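Local atomic coordinates of transcriptional regulator, LacI family (Lactobacillus brevis, PDB entry 3JY6), a protein that probably acts as a DNA-binding transcription factor of the LacI family, seen here as its domain related to periplasmic binding proteins. Residues S6-A11 and G63-I68; V14-D19 and L42-A47; D19-E24 and F216-F221; P101-D106 and F237-S242; L129-E134 and V158-Y163. All coordinates share one frame; numbering follows the deposited sequence.

Contact 1: S6-A11 and G63-I68; sequences SSKLIA and GFDGLI
Asp65 OD2 is gripped by two donors from the segment 6-11. Ser6 OG lies 2.7 Å from Asp65 OD2 on its syn side, and Lys8 N donates to the same Asp65 OD2 at 2.8 Å from above the carboxylate plane, 55° out of it. The two donors come from opposite faces of that plane, which should resist rotation of the carboxylate. With Asp65 CG anti to its own carbonyl carbon (chi1 -64°), the carboxylate can lie between Ser6 OG and Lys8 N. Between these donors in sequence, Ser7 OG bonds Gly63 O at 2.8 Å while accepting from Leu9 N, an ST turn that shapes the approach to the strand.

The backbones then join. Asp65 N reaches Leu9 O at 2.7 Å, Ala11 N reaches Gly66 O at 2.8 Å, and Ile68 N closes on Ala11 O at 2.9 Å. Phe64 leans its CD2 on Leu9 CB (3.6 Å), their side chains crossing obliquely, and Leu9 and Phe64 also pack on Phe64 and Leu9 of the second subunit. Ile10 CD1 packs against the glycine backbone, 3.5 Å from Gly66 N, a buried nitrogen with no hydrogen-bond partner in the model. The result is a parallel pairing of strands 9-14 and 66-70, neighbours in the six-stranded sheet of a periplasmic-binding-protein alpha/beta fold.

Contact 2: V14-D19 and L42-A47; sequences VANIDD and LFDANA
Asp44 and Ile17 meet along almost the whole length of the aspartate, the two side chains crossing at about a right angle. Asp44 CB rests 3.7 Å from Ile17 CG2. With Asp44 CG anti to the backbone N (chi1 174°), that carbon comes 3.6 Å from Ile17 CG1. At the tip the two oxygens part company. Asp44 OD1 accepts Ile17 N at 3.1 Å, the donor sitting above the carboxylate plane, and takes a weak second bond from Asn46 N. Asp44 OD2 forms a salt bridge with Lys27 of the second subunit, whose NZ also bonds Asn16 OD1 and Asn46 OD1.

Beside this tip the backbones run parallel, Val14 N to Phe43 O (3.0 Å) and Ala45 N to Val14 O (3.0 Å), before Ala47 N reaches Ala15 O. Leu42 CD1 packs on Val14 CG1 at 3.6 Å. Asn16 OD1 also accepts from Asp18 N in an Asx turn. An alanine at Asp44 would probably leave Ile17 N without its acceptor and Lys27 of the second subunit without its carboxylate mate. One buried carboxylate therefore serves two purposes, fixing the loop that leads into helix 20-34 and meeting a positive charge across the dimer interface.

Contact 3: D19-E24 and F216-F221; sequences DYFSTE and FADTDF
Tyr20 lays one face of its ring against the backbone and side chain of Thr219. Thr219 CA stands 4.2 Å from the ring centroid and 19° off its normal, a CH-pi contact, while Thr219 OG1 sits over the same face toward the rim, 3.5 Å from Tyr20 CG. The opposite face is covered from within the helix by Glu24 CG, leaving the ring sandwiched between a threonine and the aliphatic part of a glutamate. Tyr20 CB points toward the loop, and CG, anti to the backbone N (chi1 171°), sets the ring beside Thr219.

Asp218 crosses Tyr20 at about a right angle, its CB 3.6 Å from Tyr20 CE2, and the carboxylate is turned 27° from the ring plane. Against Phe21 the same aspartate lies side by side and points the same way, bringing Asp218 OD2 to the edge of the phenyl ring, 4.1 Å from Phe21 CD1. No hydrogen bond spans the two segments.

Pro236 of helix 236-251 touches both Phe21 and Asp218, and Glu190 of helix 190-196 packs on Tyr20 and binds Thr219 N. The first turn of helix 20-34, from the lobe of the six-stranded sheet, thus abuts the loop after strand 211-215 of the four-stranded sheet, an interlobe contact of the two-lobed periplasmic-binding-protein fold.

Contact 4: P101-D106 and F237-S242; sequences PQVVTD and FLMGAS
Met239 reaches toward Val104 and Thr105 through a chain that starts with CG anti to its carbonyl carbon (chi1 -71°), runs straight through chi2 and bends at chi3 (83°), which sets CE against both residues. Its methyl comes close there: Met239 CE is 3.2 Å from Thr105 OG1 and 3.7 Å from Val104 C. Met239 SD follows at 3.4 Å from the same Thr105 OG1, the two side chains crossing at about a right angle. That hydroxyl is hydrogen-bonded to Gln234 NE2, and its contact with the methionine is close packing without a hydrogen bond.

Two residues before Thr105, Val103 points toward the helix. Its CG1 lies anti to the backbone N and rests 3.7 Å from Met239 O, with Met239 CB 4.2 Å from the same methyl. Val103 CG1 also approaches Ser242 CB at 4.3 Å. The serine turns its hydroxyl back into the helix, Ser242 OG bonding Leu238 O at 2.7 Å.

Phe21 of helix 20-34 covers Met239 as well. Strand 102-104 and the helix segment run nearly antiparallel, at 168°, with axes 8.7 Å apart at closest approach. This is the helix-on-sheet layering of an alpha/beta sandwich, helix 236-251 covering the six-stranded parallel sheet.

Contact 5: L129-E134 and V158-Y163; sequences LTSELE and VSESSY
Val158 opens its segment by donating its backbone N to Thr130 O at 2.7 Å, while its CG2 packs on Leu129 CD1 at 3.7 Å. Its carbonyl turns back to the same strand: Val158 O lies 3.3 Å from Ser131 CA in a CA-H...O contact and receives a weak bond from Glu132 N. The parallel pairing ends here, and side chains take over.

Ser159 OG donates to Glu132 OE2 at 3.0 Å, meeting it from above the carboxylate plane, 52° out of it. Glu132 gets there on a chain extended beyond CG.

Glu160 comes next, its chain likewise extended beyond CG, which carries the carboxylate to Ser131. Ser131 OG donates to Glu160 OE2 at 2.7 Å, again from above the carboxylate plane, and Glu160 CG lies 3.4 Å from the same hydroxyl. The serine oxygen is also bonded to Trp192 NE1. The negative charge of Glu160 is probably balanced by its salt bridges, OE2 to Arg139 and OE1 to Lys189 and Arg191. An alanine in place of Glu160 would probably leave Ser131 OG without its acceptor and these three positive charges without a shared mate.

Strands 125-131 and 152-158, linked through helix 137-147, form a beta-alpha-beta unit at the edge of the four-stranded sheet; the contact lies at their C-terminal ends, which in periplasmic-binding-protein folds typically face the interdomain cleft.

The five contacts trace a chain that builds one alpha/beta lobe, then a second, then returns to the first. Contact 2 falls between the segments of contact 1, and contact 5 between those of both contact 3 and contact 4, whose own segments alternate. Contacts 1, 2 and 4 reach the six-stranded sheet; contacts 1 and 2 touch through Phe43, their centres 18 Å apart. Contacts 2 and 3 share Asp19. Contact 3 links helix 20-34 to the far lobe and touches contact 4 through Phe21 and Met239. Contact 5 lies in the four-stranded sheet, 33 Å centre to centre from contact 1, its nearest atoms about 6 Å from contacts 2 and 3. Contacts 1, 2 and 3 lie at the dimer interface.

Contact 1: S6-A11 and G63-I68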
# COMPACT_ATOMS: atom_id res chain seq x y z
N SER A 6 30.74 -8.34 -2.54
CA SER A 6 30.10 -7.34 -3.39
C SER A 6 29.00 -6.63 -2.58
O SER A 6 28.89 -6.84 -1.37
CB SER A 6 29.48 -8.00 -4.64
OG SER A 6 28.45 -8.90 -4.29
N SER A 7 28.20 -5.79 -3.24
CA SER A 7 27.14 -5.06 -2.53
C SER A 7 26.04 -5.98 -2.01
O SER A 7 25.53 -5.76 -0.91
CB SER A 7 26.51 -3.98 -3.44
OG SER A 7 25.60 -4.54 -4.38
N LYS A 8 25.68 -6.99 -2.79
CA LYS A 8 24.64 -7.96 -2.45
C LYS A 8 23.26 -7.29 -2.35
O LYS A 8 22.35 -7.79 -1.69
CB LYS A 8 24.97 -8.68 -1.14
CG LYS A 8 26.43 -9.13 -1.04
CD LYS A 8 26.64 -10.28 -0.06
CE LYS A 8 25.97 -11.55 -0.57
NZ LYS A 8 26.14 -12.71 0.35
N LEU A 9 23.15 -6.14 -3.02
CA LEU A 9 21.91 -5.38 -3.06
C LEU A 9 21.23 -5.66 -4.40
O LEU A 9 21.86 -5.55 -5.46
CB LEU A 9 22.17 -3.88 -2.97
CG LEU A 9 22.65 -3.28 -1.66
CD1 LEU A 9 22.65 -1.76 -1.78
CD2 LEU A 9 21.74 -3.74 -0.54
N ILE A 10 19.96 -6.02 -4.33
CA ILE A 10 19.17 -6.29 -5.53
C ILE A 10 18.14 -5.17 -5.65
O ILE A 10 17.36 -4.93 -4.73
CB ILE A 10 18.43 -7.64 -5.44
CG1 ILE A 10 19.46 -8.77 -5.26
CG2 ILE A 10 17.59 -7.88 -6.70
CD1 ILE A 10 20.50 -8.84 -6.39
N ALA A 11 18.14 -4.48 -6.79
CA ALA A 11 17.19 -3.40 -7.00
C ALA A 11 15.86 -3.95 -7.48
O ALA A 11 15.80 -4.81 -8.35
CB ALA A 11 17.74 -2.40 -8.04
N GLY A 63 26.40 0.18 -8.22
CA GLY A 63 26.72 -1.21 -8.02
C GLY A 63 25.68 -2.05 -7.30
O GLY A 63 25.85 -2.40 -6.14
N PHE A 64 24.58 -2.34 -7.98
CA PHE A 64 23.57 -3.21 -7.39
C PHE A 64 23.89 -4.52 -8.09
O PHE A 64 24.42 -4.51 -9.20
CB PHE A 64 22.15 -2.71 -7.71
CG PHE A 64 21.66 -1.65 -6.77
CD1 PHE A 64 22.05 -0.32 -6.91
CD2 PHE A 64 20.84 -1.99 -5.69
CE1 PHE A 64 21.65 0.66 -5.99
CE2 PHE A 64 20.43 -1.01 -4.76
CZ PHE A 64 20.83 0.30 -4.91
N ASP A 65 23.60 -5.66 -7.47
CA ASP A 65 23.93 -6.92 -8.11
C ASP A 65 22.84 -7.56 -8.95
O ASP A 65 23.05 -8.62 -9.53
CB ASP A 65 24.44 -7.93 -7.09
CG ASP A 65 25.75 -7.49 -6.43
OD1 ASP A 65 26.43 -6.59 -6.97
OD2 ASP A 65 26.10 -8.06 -5.38
N GLY A 66 21.68 -6.92 -9.03
CA GLY A 66 20.59 -7.48 -9.80
C GLY A 66 19.41 -6.54 -9.91
O GLY A 66 19.27 -5.60 -9.12
N LEU A 67 18.55 -6.81 -10.88
CA LEU A 67 17.38 -5.99 -11.10
C LEU A 67 16.14 -6.84 -11.31
O LEU A 67 16.12 -7.75 -12.14
CB LEU A 67 17.59 -5.10 -12.35
CG LEU A 67 16.37 -4.32 -12.87
CD1 LEU A 67 15.90 -3.36 -11.79
CD2 LEU A 67 16.72 -3.56 -14.13
N ILE A 68 15.11 -6.56 -10.51
CA ILE A 68 13.84 -7.26 -10.67
C ILE A 68 12.94 -6.14 -11.17
O ILE A 68 12.73 -5.12 -10.50
CB ILE A 68 13.34 -7.86 -9.36
CG1 ILE A 68 14.35 -8.90 -8.85
CG2 ILE A 68 11.99 -8.50 -9.58
CD1 ILE A 68 13.93 -9.65 -7.62

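Contact 2: V14-D19 and L42-A47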
# COMPACT_ATOMS: atom_id res chain seq x y z
N VAL A 14 9.26 -1.07 -8.93
CA VAL A 14 7.84 -1.35 -9.15
C VAL A 14 7.18 -0.18 -9.87
O VAL A 14 7.67 0.95 -9.83
CB VAL A 14 7.09 -1.64 -7.82
CG1 VAL A 14 7.76 -2.81 -7.13
CG2 VAL A 14 7.08 -0.41 -6.92
N ALA A 15 6.07 -0.47 -10.55
CA ALA A 15 5.33 0.55 -11.29
C ALA A 15 4.88 1.69 -10.38
O ALA A 15 5.03 2.86 -10.72
CB ALA A 15 4.12 -0.11 -11.99
N ASN A 16 4.34 1.35 -9.22
CA ASN A 16 3.87 2.37 -8.28
C ASN A 16 3.72 1.73 -6.89
O ASN A 16 3.01 0.75 -6.72
CB ASN A 16 2.52 2.92 -8.74
CG ASN A 16 2.09 4.16 -7.98
OD1 ASN A 16 2.46 4.36 -6.82
ND2 ASN A 16 1.29 5.00 -8.63
N ILE A 17 4.40 2.28 -5.89
CA ILE A 17 4.29 1.68 -4.58
C ILE A 17 2.91 1.81 -3.94
O ILE A 17 2.65 1.17 -2.93
CB ILE A 17 5.36 2.22 -3.60
CG1 ILE A 17 5.29 3.74 -3.51
CG2 ILE A 17 6.74 1.72 -4.02
CD1 ILE A 17 6.17 4.29 -2.42
N ASP A 18 2.02 2.62 -4.52
CA ASP A 18 0.67 2.74 -3.97
C ASP A 18 -0.11 1.46 -4.21
O ASP A 18 -1.14 1.23 -3.57
CB ASP A 18 -0.11 3.88 -4.61
CG ASP A 18 0.41 5.24 -4.22
OD1 ASP A 18 0.70 5.45 -3.01
OD2 ASP A 18 0.52 6.10 -5.12
N ASP A 19 0.36 0.65 -5.15
CA ASP A 19 -0.31 -0.61 -5.47
C ASP A 19 0.10 -1.68 -4.46
O ASP A 19 1.28 -1.97 -4.30
CB ASP A 19 0.06 -1.11 -6.88
CG ASP A 19 -0.29 -0.10 -7.97
OD1 ASP A 19 -1.21 0.72 -7.76
OD2 ASP A 19 0.35 -0.14 -9.05
N LEU A 42 13.80 -1.31 -2.62
CA LEU A 42 12.64 -0.89 -3.39
C LEU A 42 12.73 0.50 -4.02
O LEU A 42 13.05 1.49 -3.35
CB LEU A 42 11.37 -1.00 -2.53
CG LEU A 42 10.00 -0.79 -3.18
CD1 LEU A 42 9.81 -1.70 -4.40
CD2 LEU A 42 8.92 -1.11 -2.14
N PHE A 43 12.44 0.55 -5.31
CA PHE A 43 12.46 1.79 -6.08
C PHE A 43 11.05 1.98 -6.62
O PHE A 43 10.42 1.02 -7.08
CB PHE A 43 13.44 1.68 -7.25
CG PHE A 43 14.90 1.70 -6.85
CD1 PHE A 43 15.60 2.90 -6.77
CD2 PHE A 43 15.55 0.51 -6.52
CE1 PHE A 43 16.94 2.92 -6.36
CE2 PHE A 43 16.89 0.53 -6.11
CZ PHE A 43 17.58 1.73 -6.03
N ASP A 44 10.57 3.22 -6.58
CA ASP A 44 9.23 3.57 -7.04
C ASP A 44 9.26 4.34 -8.37
O ASP A 44 9.71 5.48 -8.43
CB ASP A 44 8.55 4.39 -5.93
CG ASP A 44 7.20 4.95 -6.34
OD1 ASP A 44 6.44 4.27 -7.06
OD2 ASP A 44 6.90 6.09 -5.90
N ALA A 45 8.79 3.70 -9.44
CA ALA A 45 8.75 4.35 -10.75
C ALA A 45 7.70 5.46 -10.75
O ALA A 45 7.71 6.35 -11.61
CB ALA A 45 8.47 3.33 -11.83
N ASN A 46 6.78 5.41 -9.78
CA ASN A 46 5.75 6.43 -9.63
C ASN A 46 5.00 6.71 -10.93
O ASN A 46 4.66 7.84 -11.24
CB ASN A 46 6.42 7.71 -9.09
CG ASN A 46 5.43 8.69 -8.47
OD1 ASN A 46 4.33 8.31 -8.05
ND2 ASN A 46 5.83 9.95 -8.40
N ALA A 47 4.76 5.65 -11.69
CA ALA A 47 4.05 5.71 -12.97
C ALA A 47 4.70 6.61 -14.02
O ALA A 47 4.06 6.97 -15.00
CB ALA A 47 2.61 6.15 -12.73

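Contact 3: D19-E24 and F216-F221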
# COMPACT_ATOMS: atom_id res chain seq x y z
N ASP A 19 0.36 0.65 -5.15
CA ASP A 19 -0.31 -0.61 -5.47
C ASP A 19 0.10 -1.68 -4.46
O ASP A 19 1.28 -1.97 -4.30
CB ASP A 19 0.06 -1.11 -6.88
CG ASP A 19 -0.29 -0.10 -7.97
OD1 ASP A 19 -1.21 0.72 -7.76
OD2 ASP A 19 0.35 -0.14 -9.05
N TYR A 20 -0.89 -2.25 -3.79
CA TYR A 20 -0.65 -3.31 -2.82
C TYR A 20 0.12 -4.44 -3.51
O TYR A 20 0.95 -5.11 -2.90
CB TYR A 20 -1.99 -3.80 -2.28
CG TYR A 20 -1.93 -5.04 -1.41
CD1 TYR A 20 -1.61 -4.96 -0.05
CD2 TYR A 20 -2.22 -6.29 -1.94
CE1 TYR A 20 -1.61 -6.09 0.75
CE2 TYR A 20 -2.22 -7.43 -1.15
CZ TYR A 20 -1.91 -7.32 0.20
OH TYR A 20 -1.92 -8.45 0.99
N PHE A 21 -0.17 -4.65 -4.80
CA PHE A 21 0.49 -5.69 -5.59
C PHE A 21 2.01 -5.53 -5.56
O PHE A 21 2.75 -6.50 -5.50
CB PHE A 21 0.02 -5.63 -7.05
CG PHE A 21 0.67 -6.66 -7.94
CD1 PHE A 21 0.14 -7.94 -8.06
CD2 PHE A 21 1.83 -6.34 -8.67
CE1 PHE A 21 0.74 -8.90 -8.89
CE2 PHE A 21 2.44 -7.29 -9.50
CZ PHE A 21 1.89 -8.57 -9.61
N SER A 22 2.46 -4.28 -5.60
CA SER A 22 3.88 -3.98 -5.61
C SER A 22 4.56 -4.19 -4.27
O SER A 22 5.62 -4.82 -4.19
CB SER A 22 4.11 -2.54 -6.05
OG SER A 22 3.84 -2.41 -7.43
N THR A 23 3.96 -3.67 -3.21
CA THR A 23 4.56 -3.81 -1.90
C THR A 23 4.61 -5.26 -1.46
O THR A 23 5.56 -5.65 -0.80
CB THR A 23 3.82 -2.97 -0.85
OG1 THR A 23 2.42 -3.28 -0.89
CG2 THR A 23 4.04 -1.50 -1.13
N GLU A 24 3.61 -6.05 -1.84
CA GLU A 24 3.58 -7.48 -1.49
C GLU A 24 4.63 -8.17 -2.33
O GLU A 24 5.33 -9.07 -1.87
CB GLU A 24 2.22 -8.14 -1.79
CG GLU A 24 1.20 -8.05 -0.68
CD GLU A 24 1.66 -8.77 0.56
OE1 GLU A 24 1.75 -10.01 0.54
OE2 GLU A 24 1.97 -8.10 1.57
N PHE A 216 -9.49 -8.24 -10.39
CA PHE A 216 -8.17 -8.65 -9.94
C PHE A 216 -7.86 -7.75 -8.75
O PHE A 216 -7.73 -6.53 -8.91
CB PHE A 216 -7.14 -8.44 -11.06
CG PHE A 216 -7.30 -9.39 -12.20
CD1 PHE A 216 -6.42 -10.46 -12.35
CD2 PHE A 216 -8.33 -9.23 -13.13
CE1 PHE A 216 -6.56 -11.36 -13.41
CE2 PHE A 216 -8.48 -10.12 -14.19
CZ PHE A 216 -7.59 -11.19 -14.33
N ALA A 217 -7.77 -8.36 -7.57
CA ALA A 217 -7.51 -7.63 -6.34
C ALA A 217 -6.95 -8.58 -5.29
O ALA A 217 -7.42 -9.71 -5.16
CB ALA A 217 -8.81 -7.02 -5.82
N ASP A 218 -5.94 -8.13 -4.55
CA ASP A 218 -5.33 -8.99 -3.53
C ASP A 218 -5.53 -8.50 -2.10
O ASP A 218 -5.35 -9.26 -1.15
CB ASP A 218 -3.85 -9.18 -3.85
CG ASP A 218 -3.62 -9.95 -5.15
OD1 ASP A 218 -3.84 -11.18 -5.16
OD2 ASP A 218 -3.25 -9.31 -6.17
N THR A 219 -5.92 -7.24 -1.94
CA THR A 219 -6.14 -6.67 -0.63
C THR A 219 -7.26 -7.40 0.13
O THR A 219 -8.30 -7.72 -0.45
CB THR A 219 -6.51 -5.20 -0.73
OG1 THR A 219 -5.37 -4.41 -1.09
CG2 THR A 219 -7.02 -4.75 0.56
N ASP A 220 -7.05 -7.64 1.42
CA ASP A 220 -8.03 -8.35 2.23
C ASP A 220 -9.26 -7.55 2.61
O ASP A 220 -10.38 -8.04 2.49
CB ASP A 220 -7.41 -8.81 3.55
CG ASP A 220 -6.02 -9.38 3.39
OD1 ASP A 220 -5.88 -10.44 2.75
OD2 ASP A 220 -5.07 -8.76 3.91
N PHE A 221 -9.08 -6.34 3.09
CA PHE A 221 -10.27 -5.61 3.53
C PHE A 221 -11.45 -5.52 2.56
O PHE A 221 -12.59 -5.36 2.99
CB PHE A 221 -9.90 -4.24 4.08
CG PHE A 221 -9.09 -3.41 3.16
CD1 PHE A 221 -9.72 -2.63 2.20
CD2 PHE A 221 -7.70 -3.39 3.27
CE1 PHE A 221 -8.99 -1.82 1.32
CE2 PHE A 221 -6.94 -2.59 2.41
CZ PHE A 221 -7.59 -1.78 1.43

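Contact 4: P101-D106 and F237-S242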
# COMPACT_ATOMS: atom_id res chain seq x y z
N PRO A 101 14.53 -13.84 -18.05
CA PRO A 101 13.44 -14.68 -17.53
C PRO A 101 12.29 -13.83 -17.01
O PRO A 101 12.50 -12.70 -16.56
CB PRO A 101 14.11 -15.46 -16.39
CG PRO A 101 15.60 -15.43 -16.74
CD PRO A 101 15.78 -14.04 -17.29
N GLN A 102 11.07 -14.37 -17.06
CA GLN A 102 9.90 -13.64 -16.59
C GLN A 102 8.99 -14.45 -15.68
O GLN A 102 8.87 -15.66 -15.81
CB GLN A 102 9.02 -13.20 -17.74
CG GLN A 102 9.58 -12.21 -18.70
CD GLN A 102 8.61 -12.04 -19.84
OE1 GLN A 102 8.41 -12.97 -20.64
NE2 GLN A 102 7.97 -10.88 -19.90
N VAL A 103 8.30 -13.73 -14.81
CA VAL A 103 7.33 -14.30 -13.89
C VAL A 103 6.03 -13.57 -14.20
O VAL A 103 5.92 -12.35 -14.03
CB VAL A 103 7.74 -14.08 -12.42
CG1 VAL A 103 6.66 -14.67 -11.48
CG2 VAL A 103 9.09 -14.74 -12.16
N VAL A 104 5.04 -14.31 -14.68
CA VAL A 104 3.77 -13.71 -15.04
C VAL A 104 2.56 -14.51 -14.57
O VAL A 104 2.66 -15.64 -14.09
CB VAL A 104 3.65 -13.56 -16.58
CG1 VAL A 104 4.86 -12.84 -17.15
CG2 VAL A 104 3.50 -14.94 -17.23
N THR A 105 1.40 -13.89 -14.74
CA THR A 105 0.10 -14.47 -14.39
C THR A 105 -0.55 -14.94 -15.70
O THR A 105 -0.29 -14.39 -16.76
CB THR A 105 -0.84 -13.41 -13.75
OG1 THR A 105 -0.23 -12.87 -12.57
CG2 THR A 105 -2.19 -14.02 -13.41
N ASP A 106 -1.39 -15.97 -15.61
CA ASP A 106 -2.11 -16.48 -16.79
C ASP A 106 -3.30 -15.53 -16.94
O ASP A 106 -4.44 -15.91 -16.69
CB ASP A 106 -2.60 -17.90 -16.52
CG ASP A 106 -3.49 -17.98 -15.28
OD1 ASP A 106 -3.08 -17.45 -14.21
OD2 ASP A 106 -4.58 -18.57 -15.37
N PHE A 237 2.88 -11.98 -3.49
CA PHE A 237 3.99 -12.39 -2.63
C PHE A 237 4.68 -13.56 -3.32
O PHE A 237 5.92 -13.62 -3.40
CB PHE A 237 3.49 -12.84 -1.25
CG PHE A 237 4.61 -13.19 -0.28
CD1 PHE A 237 5.13 -12.22 0.58
CD2 PHE A 237 5.15 -14.48 -0.25
CE1 PHE A 237 6.19 -12.53 1.48
CE2 PHE A 237 6.21 -14.81 0.63
CZ PHE A 237 6.72 -13.83 1.50
N LEU A 238 3.88 -14.49 -3.83
CA LEU A 238 4.41 -15.67 -4.50
C LEU A 238 5.12 -15.31 -5.79
O LEU A 238 6.16 -15.89 -6.12
CB LEU A 238 3.29 -16.67 -4.78
CG LEU A 238 3.72 -17.99 -5.40
CD1 LEU A 238 4.61 -18.74 -4.43
CD2 LEU A 238 2.49 -18.82 -5.73
N MET A 239 4.57 -14.36 -6.54
CA MET A 239 5.20 -13.93 -7.79
C MET A 239 6.54 -13.27 -7.44
O MET A 239 7.55 -13.49 -8.11
CB MET A 239 4.28 -12.95 -8.53
CG MET A 239 3.01 -13.56 -9.16
SD MET A 239 1.97 -12.34 -10.04
CE MET A 239 2.76 -12.27 -11.61
N GLY A 240 6.54 -12.50 -6.36
CA GLY A 240 7.76 -11.83 -5.92
C GLY A 240 8.82 -12.82 -5.43
O GLY A 240 10.01 -12.67 -5.71
N ALA A 241 8.38 -13.84 -4.70
CA ALA A 241 9.32 -14.85 -4.20
C ALA A 241 9.85 -15.72 -5.35
O ALA A 241 11.01 -16.16 -5.33
CB ALA A 241 8.64 -15.74 -3.12
N SER A 242 9.02 -15.98 -6.34
CA SER A 242 9.43 -16.79 -7.47
C SER A 242 10.45 -16.03 -8.30
O SER A 242 11.42 -16.61 -8.81
CB SER A 242 8.23 -17.16 -8.34
OG SER A 242 7.27 -17.83 -7.55

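Contact 5: L129-E134 and V158-Y163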
# COMPACT_ATOMS: atom_id res chain seq x y z
N LEU A 129 -14.28 -2.58 -16.26
CA LEU A 129 -13.76 -1.29 -15.80
C LEU A 129 -12.24 -1.44 -15.85
O LEU A 129 -11.69 -2.34 -15.21
CB LEU A 129 -14.22 -1.00 -14.37
CG LEU A 129 -13.74 0.30 -13.72
CD1 LEU A 129 -14.16 1.51 -14.56
CD2 LEU A 129 -14.31 0.38 -12.31
N THR A 130 -11.56 -0.57 -16.59
CA THR A 130 -10.12 -0.71 -16.74
C THR A 130 -9.34 0.57 -17.06
O THR A 130 -9.91 1.61 -17.42
CB THR A 130 -9.82 -1.71 -17.88
OG1 THR A 130 -8.42 -1.94 -17.99
CG2 THR A 130 -10.31 -1.15 -19.20
N SER A 131 -8.02 0.49 -16.92
CA SER A 131 -7.16 1.61 -17.29
C SER A 131 -7.06 1.37 -18.80
O SER A 131 -7.29 0.26 -19.25
CB SER A 131 -5.79 1.51 -16.64
OG SER A 131 -5.88 1.66 -15.23
N GLU A 132 -6.71 2.40 -19.56
CA GLU A 132 -6.62 2.27 -21.01
C GLU A 132 -5.98 0.98 -21.52
O GLU A 132 -4.84 0.65 -21.17
CB GLU A 132 -5.91 3.49 -21.59
CG GLU A 132 -6.71 4.77 -21.39
CD GLU A 132 -6.01 6.00 -21.93
OE1 GLU A 132 -5.68 6.02 -23.14
OE2 GLU A 132 -5.80 6.95 -21.14
N LEU A 133 -6.72 0.25 -22.36
CA LEU A 133 -6.28 -1.02 -22.93
C LEU A 133 -5.01 -1.00 -23.78
O LEU A 133 -4.14 -1.86 -23.61
CB LEU A 133 -7.42 -1.65 -23.74
CG LEU A 133 -8.59 -2.24 -22.94
CD1 LEU A 133 -9.82 -2.37 -23.82
CD2 LEU A 133 -8.19 -3.59 -22.37
N GLU A 134 -4.89 -0.04 -24.69
CA GLU A 134 -3.69 0.02 -25.54
C GLU A 134 -2.41 0.16 -24.71
O GLU A 134 -1.39 -0.43 -25.05
CB GLU A 134 -3.78 1.19 -26.54
CG GLU A 134 -2.56 1.28 -27.45
CD GLU A 134 -2.77 2.22 -28.64
OE1 GLU A 134 -3.31 1.76 -29.67
OE2 GLU A 134 -2.40 3.41 -28.53
N VAL A 158 -10.60 4.09 -18.19
CA VAL A 158 -10.32 5.21 -17.31
C VAL A 158 -8.89 5.64 -17.61
O VAL A 158 -8.02 4.79 -17.83
CB VAL A 158 -10.41 4.79 -15.82
CG1 VAL A 158 -10.14 5.98 -14.93
CG2 VAL A 158 -11.79 4.21 -15.52
N SER A 159 -8.64 6.94 -17.64
CA SER A 159 -7.30 7.46 -17.91
C SER A 159 -6.63 7.74 -16.58
O SER A 159 -6.99 8.70 -15.89
CB SER A 159 -7.39 8.74 -18.74
OG SER A 159 -8.07 8.53 -19.96
N GLU A 160 -5.66 6.91 -16.20
CA GLU A 160 -4.98 7.09 -14.93
C GLU A 160 -4.36 8.48 -14.78
O GLU A 160 -4.19 8.98 -13.67
CB GLU A 160 -3.90 6.02 -14.73
CG GLU A 160 -4.46 4.62 -14.48
CD GLU A 160 -3.38 3.62 -14.10
OE1 GLU A 160 -2.58 3.92 -13.18
OE2 GLU A 160 -3.33 2.53 -14.70
N SER A 161 -4.05 9.11 -15.92
CA SER A 161 -3.46 10.45 -15.94
C SER A 161 -4.46 11.56 -15.63
O SER A 161 -4.16 12.48 -14.87
CB SER A 161 -2.85 10.73 -17.32
OG SER A 161 -3.84 10.66 -18.34
N SER A 162 -5.64 11.49 -16.23
CA SER A 162 -6.65 12.51 -16.01
C SER A 162 -8.05 11.96 -16.13
O SER A 162 -8.57 11.79 -17.23
CB SER A 162 -6.47 13.64 -17.03
OG SER A 162 -6.78 13.19 -18.33
N TYR A 163 -8.66 11.68 -14.99
CA TYR A 163 -10.02 11.16 -14.95
C TYR A 163 -10.73 11.83 -13.79
O TYR A 163 -10.08 12.25 -12.83
CB TYR A 163 -10.03 9.64 -14.74
CG TYR A 163 -9.59 9.19 -13.35
CD1 TYR A 163 -8.24 9.01 -13.05
CD2 TYR A 163 -10.53 8.94 -12.35
CE1 TYR A 163 -7.83 8.59 -11.78
CE2 TYR A 163 -10.13 8.52 -11.07
CZ TYR A 163 -8.79 8.35 -10.79
OH TYR A 163 -8.40 7.92 -9.54